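Local coordinates for protein nidogen (Mus musculus, PDB 1NPE) that probably helps link laminin to collagen IV in basement membranes, binding laminin through this six-bladed YWTD beta-propeller domain, at residues 179-184 / 192-197; 171-176 / 213-218. One frame throughout, in Å; residues are numbered along the deposited sequence.

Interaction 1: 179-184 / 192-197; sequences SQLCWV and ECLNPA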
loop_
_atom_site.group_PDB
_atom_site.type_symbol
_atom_site.label_atom_id
_atom_site.label_comp_id
_atom_site.label_asym_id
_atom_site.label_seq_id
_atom_site.Cartn_x
_atom_site.Cartn_y
_atom_site.Cartn_z
ATOM N N SER A 179 -9.840 -0.615 -24.365
ATOM C CA SER A 179 -8.400 -0.322 -24.341
ATOM C C SER A 179 -8.180 0.915 -23.467
ATOM O O SER A 179 -7.497 1.870 -23.852
ATOM C CB SER A 179 -7.855 -0.091 -25.756
ATOM O OG SER A 179 -7.635 -1.321 -26.426
ATOM N N GLN A 180 -8.786 0.874 -22.283
ATOM C CA GLN A 180 -8.734 1.982 -21.351
ATOM C C GLN A 180 -8.082 1.635 -20.018
ATOM O O GLN A 180 -8.467 0.677 -19.339
ATOM C CB GLN A 180 -10.162 2.485 -21.113
ATOM C CG GLN A 180 -10.316 3.991 -20.971
ATOM C CD GLN A 180 -10.125 4.748 -22.278
ATOM O OE1 GLN A 180 -10.145 5.981 -22.297
ATOM N NE2 GLN A 180 -9.941 4.018 -23.375
ATOM N N LEU A 181 -7.066 2.416 -19.672
ATOM C CA LEU A 181 -6.367 2.262 -18.407
ATOM C C LEU A 181 -6.833 3.419 -17.522
ATOM O O LEU A 181 -6.661 4.586 -17.860
ATOM C CB LEU A 181 -4.852 2.331 -18.605
ATOM C CG LEU A 181 -3.999 2.209 -17.338
ATOM C CD1 LEU A 181 -4.173 0.829 -16.724
ATOM C CD2 LEU A 181 -2.531 2.469 -17.649
ATOM N N CYS A 182 -7.449 3.089 -16.400
ATOM C CA CYS A 182 -7.927 4.109 -15.487
ATOM C C CYS A 182 -7.277 3.962 -14.120
ATOM O O CYS A 182 -6.982 2.859 -13.687
ATOM C CB CYS A 182 -9.438 3.999 -15.316
ATOM S SG CYS A 182 -10.406 3.998 -16.854
ATOM N N TRP A 183 -7.055 5.084 -13.449
ATOM C CA TRP A 183 -6.484 5.069 -12.112
ATOM C C TRP A 183 -7.261 6.040 -11.243
ATOM O O TRP A 183 -8.013 6.863 -11.759
ATOM C CB TRP A 183 -4.993 5.437 -12.135
ATOM C CG TRP A 183 -4.674 6.833 -12.560
ATOM C CD1 TRP A 183 -4.671 7.953 -11.771
ATOM C CD2 TRP A 183 -4.247 7.258 -13.862
ATOM N NE1 TRP A 183 -4.264 9.043 -12.502
ATOM C CE2 TRP A 183 -3.996 8.647 -13.787
ATOM C CE3 TRP A 183 -4.049 6.598 -15.083
ATOM C CZ2 TRP A 183 -3.552 9.392 -14.884
ATOM C CZ3 TRP A 183 -3.606 7.340 -16.178
ATOM C CH2 TRP A 183 -3.363 8.724 -16.067
ATOM N N VAL A 184 -7.153 5.877 -9.928
ATOM C CA VAL A 184 -7.815 6.770 -8.980
ATOM C C VAL A 184 -6.684 7.460 -8.226
ATOM O O VAL A 184 -5.708 6.822 -7.828
ATOM C CB VAL A 184 -8.775 6.018 -8.025
ATOM C CG1 VAL A 184 -9.947 5.454 -8.815
ATOM C CG2 VAL A 184 -8.045 4.902 -7.277
ATOM N N GLU A 192 -8.741 9.001 -13.615
ATOM C CA GLU A 192 -8.344 9.325 -14.973
ATOM C C GLU A 192 -8.187 8.067 -15.803
ATOM O O GLU A 192 -7.726 7.038 -15.306
ATOM C CB GLU A 192 -7.047 10.135 -14.986
ATOM C CG GLU A 192 -7.131 11.436 -14.199
ATOM C CD GLU A 192 -6.020 12.407 -14.536
ATOM O OE1 GLU A 192 -5.870 12.753 -15.723
ATOM O OE2 GLU A 192 -5.304 12.841 -13.621
ATOM N N CYS A 193 -8.624 8.150 -17.056
ATOM C CA CYS A 193 -8.536 7.035 -17.980
ATOM C C CYS A 193 -7.759 7.487 -19.192
ATOM O O CYS A 193 -7.791 8.664 -19.563
ATOM C CB CYS A 193 -9.919 6.563 -18.424
ATOM S SG CYS A 193 -10.984 5.942 -17.089
ATOM N N LEU A 194 -7.099 6.532 -19.834
ATOM C CA LEU A 194 -6.305 6.819 -21.007
ATOM C C LEU A 194 -6.109 5.555 -21.830
ATOM O O LEU A 194 -6.288 4.446 -21.325
ATOM C CB LEU A 194 -4.965 7.423 -20.548
ATOM C CG LEU A 194 -3.526 6.925 -20.770
ATOM C CD1 LEU A 194 -2.662 7.661 -19.751
ATOM C CD2 LEU A 194 -3.333 5.426 -20.597
ATOM N N ASN A 195 -5.832 5.732 -23.119
ATOM C CA ASN A 195 -5.558 4.609 -24.006
ATOM C C ASN A 195 -4.034 4.584 -24.070
ATOM O O ASN A 195 -3.416 5.571 -24.447
ATOM C CB ASN A 195 -6.144 4.852 -25.400
ATOM C CG ASN A 195 -5.899 3.681 -26.354
ATOM O OD1 ASN A 195 -4.799 3.117 -26.402
ATOM N ND2 ASN A 195 -6.930 3.309 -27.112
ATOM N N PRO A 196 -3.406 3.471 -23.656
ATOM C CA PRO A 196 -1.942 3.342 -23.668
ATOM C C PRO A 196 -1.276 3.676 -25.010
ATOM O O PRO A 196 -0.089 4.019 -25.050
ATOM C CB PRO A 196 -1.730 1.885 -23.267
ATOM C CG PRO A 196 -2.869 1.639 -22.332
ATOM C CD PRO A 196 -4.026 2.259 -23.090
ATOM N N ALA A 197 -2.045 3.586 -26.094
ATOM C CA ALA A 197 -1.546 3.895 -27.434
ATOM C C ALA A 197 -1.421 5.408 -27.633
ATOM O O ALA A 197 -0.490 5.878 -28.292
ATOM C CB ALA A 197 -2.465 3.295 -28.493
HETATM O O HOH W 1 -4.222 11.951 -11.357
#
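Glu-192 lays its CB over one face of the Trp-183 indole, 3.5 Å above the ring plane and offset toward the rim. This is a CH-pi contact. Leu-194 meets the same indole at its edge, with CD1 3.7 Å from CZ3 of Trp-183. With chi1 66°, CG of Trp-183 stands between its own backbone N and carbonyl carbon, and the ring beyond it comes over the neighbouring strand beside Glu-192. The Glu-192 carboxylate is turned 45° from the ring. A water in the indole plane joins the two residues: NE1 of Trp-183 donates to it at 3.1 Å, and it lies 2.7 Å from OE2 of Glu-192. Cys-182 and Cys-193 lie on the opposite face of the sheet. Their disulfide (chi3 105°) spans a non-hydrogen-bonded pair of the antiparallel hairpin, with CA atoms 3.9 Å apart. Hydrogen-bonded pairs flank it: Leu-181 with Leu-194, and Trp-183 with Glu-192. Gln-180 bends at chi2 and sets its CG 3.6 Å from CB of Cys-193. Asn-195 OD1 accepts from Ala-197 N in an Asx turn. The hairpin forms the middle of a four-stranded propeller blade. Strand 201-206 flanks it and supplies Arg-202, which forms a salt bridge with Glu-192 OE1. On the other flank, Leu-172 and Phe-174 of strand 169-175 pack against Leu-181.

Interaction 2: 171-176 / 213-218; sequences GLTFDA and AVTSYG
Thr-173 and Ser-216 meet through their hydroxyls where the innermost strands of two adjacent beta-propeller blades run side by side. Strands 171-175 and 213-217 point the same way, their axes 10° apart, but no backbone hydrogen bond joins them. Each belongs to its own sheet, so side chains make most of the contact. Thr-173 carries the centre of it. Its CB lies 3.9 Å from CA of Thr-215. The branches then part. The chi1 of -174° places OG1 anti to the backbone N, and OG1 reaches OG of Ser-216 at 3.1 Å. This is a hydrogen bond in which either hydroxyl could be the donor. The other branch, CG2, rests 3.9 Å from CB of Ser-216. Leu-221 of strand 220-225 also touches both residues.

Toward the start of the strands, Val-214 points at the first blade and presses its CG1 on the backbone, 3.7 Å from C of Leu-172. Gly-171 has no side chain, and here the strands come close: its CA is 4.5 Å from CA of Ala-213. Thr-215 points away from strand 171-175; its side chain touches Ile-256 and Ile-258 of strand 256-259, in a third blade. At the far end, Asp-175 extends toward Gly-218. Its OD1 is bonded to OG of Ser-178, just past its own strand. Its other oxygen, OD2, stands 3.6 Å from O of Gly-218, two acceptors near each other without a bond.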
loop_
_atom_site.group_PDB
_atom_site.type_symbol
_atom_site.label_atom_id
_atom_site.label_comp_id
_atom_site.label_asym_id
_atom_site.label_seq_id
_atom_site.Cartn_x
_atom_site.Cartn_y
_atom_site.Cartn_z
ATOM N N GLY A 171 -4.507 3.245 -7.116
ATOM C CA GLY A 171 -4.897 2.034 -7.802
ATOM C C GLY A 171 -5.216 2.291 -9.257
ATOM O O GLY A 171 -5.466 3.428 -9.659
ATOM N N LEU A 172 -5.120 1.248 -10.069
ATOM C CA LEU A 172 -5.453 1.383 -11.479
ATOM C C LEU A 172 -6.156 0.138 -11.985
ATOM O O LEU A 172 -6.165 -0.907 -11.325
ATOM C CB LEU A 172 -4.227 1.731 -12.329
ATOM C CG LEU A 172 -3.243 0.670 -12.806
ATOM C CD1 LEU A 172 -2.070 1.396 -13.422
ATOM C CD2 LEU A 172 -2.782 -0.209 -11.655
ATOM N N THR A 173 -6.764 0.249 -13.151
ATOM C CA THR A 173 -7.482 -0.885 -13.699
ATOM C C THR A 173 -7.464 -0.798 -15.213
ATOM O O THR A 173 -7.317 0.287 -15.773
ATOM C CB THR A 173 -8.940 -0.931 -13.138
ATOM O OG1 THR A 173 -9.585 -2.133 -13.573
ATOM C CG2 THR A 173 -9.748 0.291 -13.578
ATOM N N PHE A 174 -7.544 -1.942 -15.875
ATOM C CA PHE A 174 -7.524 -1.956 -17.329
ATOM C C PHE A 174 -8.717 -2.687 -17.911
ATOM O O PHE A 174 -9.032 -3.800 -17.496
ATOM C CB PHE A 174 -6.231 -2.594 -17.848
ATOM C CG PHE A 174 -6.057 -2.485 -19.341
ATOM C CD1 PHE A 174 -5.521 -1.333 -19.909
ATOM C CD2 PHE A 174 -6.428 -3.533 -20.181
ATOM C CE1 PHE A 174 -5.356 -1.225 -21.293
ATOM C CE2 PHE A 174 -6.267 -3.434 -21.560
ATOM C CZ PHE A 174 -5.729 -2.279 -22.119
ATOM N N ASP A 175 -9.375 -2.050 -18.874
ATOM C CA ASP A 175 -10.531 -2.634 -19.544
ATOM C C ASP A 175 -10.127 -2.965 -20.977
ATOM O O ASP A 175 -9.941 -2.070 -21.806
ATOM C CB ASP A 175 -11.710 -1.658 -19.534
ATOM C CG ASP A 175 -12.989 -2.294 -20.035
ATOM O OD1 ASP A 175 -13.316 -2.129 -21.229
ATOM O OD2 ASP A 175 -13.662 -2.970 -19.232
ATOM N N ALA A 176 -9.995 -4.262 -21.248
ATOM C CA ALA A 176 -9.579 -4.779 -22.554
ATOM C C ALA A 176 -10.386 -4.329 -23.773
ATOM O O ALA A 176 -9.802 -4.030 -24.824
ATOM C CB ALA A 176 -9.502 -6.299 -22.509
ATOM N N ALA A 213 -8.304 1.910 -3.961
ATOM C CA ALA A 213 -8.201 0.897 -4.999
ATOM C C ALA A 213 -9.363 1.011 -5.963
ATOM O O ALA A 213 -10.396 1.604 -5.645
ATOM C CB ALA A 213 -8.161 -0.492 -4.390
ATOM N N VAL A 214 -9.201 0.411 -7.135
ATOM C CA VAL A 214 -10.241 0.468 -8.139
ATOM C C VAL A 214 -10.193 -0.760 -9.023
ATOM O O VAL A 214 -9.149 -1.405 -9.167
ATOM C CB VAL A 214 -10.083 1.723 -9.021
ATOM C CG1 VAL A 214 -8.822 1.612 -9.889
ATOM C CG2 VAL A 214 -11.320 1.945 -9.867
ATOM N N THR A 215 -11.352 -1.099 -9.570
ATOM C CA THR A 215 -11.495 -2.219 -10.480
ATOM C C THR A 215 -12.597 -1.806 -11.447
ATOM O O THR A 215 -13.334 -0.845 -11.192
ATOM C CB THR A 215 -11.863 -3.541 -9.744
ATOM O OG1 THR A 215 -11.805 -4.632 -10.671
ATOM C CG2 THR A 215 -13.264 -3.474 -9.144
ATOM N N SER A 216 -12.691 -2.495 -12.574
ATOM C CA SER A 216 -13.708 -2.139 -13.546
ATOM C C SER A 216 -14.539 -3.304 -14.049
ATOM O O SER A 216 -14.128 -4.465 -13.987
ATOM C CB SER A 216 -13.080 -1.391 -14.731
ATOM O OG SER A 216 -12.117 -2.181 -15.414
ATOM N N TYR A 217 -15.743 -2.963 -14.498
ATOM C CA TYR A 217 -16.685 -3.914 -15.064
ATOM C C TYR A 217 -17.424 -3.159 -16.165
ATOM O O TYR A 217 -18.441 -2.503 -15.911
ATOM C CB TYR A 217 -17.672 -4.430 -14.008
ATOM C CG TYR A 217 -18.475 -5.616 -14.494
ATOM C CD1 TYR A 217 -17.836 -6.728 -15.045
ATOM C CD2 TYR A 217 -19.871 -5.604 -14.471
ATOM C CE1 TYR A 217 -18.558 -7.792 -15.568
ATOM C CE2 TYR A 217 -20.610 -6.674 -14.996
ATOM C CZ TYR A 217 -19.940 -7.762 -15.546
ATOM O OH TYR A 217 -20.644 -8.810 -16.103
ATOM N N GLY A 218 -16.856 -3.205 -17.369
ATOM C CA GLY A 218 -17.440 -2.529 -18.514
ATOM C C GLY A 218 -17.252 -1.023 -18.479
ATOM O O GLY A 218 -16.122 -0.519 -18.471
#

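Overall arrangement
Followed from the N terminus, the chain builds its earlier blades before it lays down 171-176 as the inner strand of this one. It turns at a G1 beta bulge, where Ser-179 and Gln-180 face Asp-175, and returns as 179-184. A short turn then brings in 192-197, and interaction 1 closes this small hairpin loop. The chain adds strand 201-206 at the outside of the blade and crosses to the next blade. There 213-218 meets 171-176, and interaction 2 closes the longer loop around interaction 1. Thus interaction 1 ties strands within one blade, and interaction 2 ties that blade to its neighbour. Both reach one sheet: Cys-182 O probably accepts a hydrogen bond from Thr-173 N.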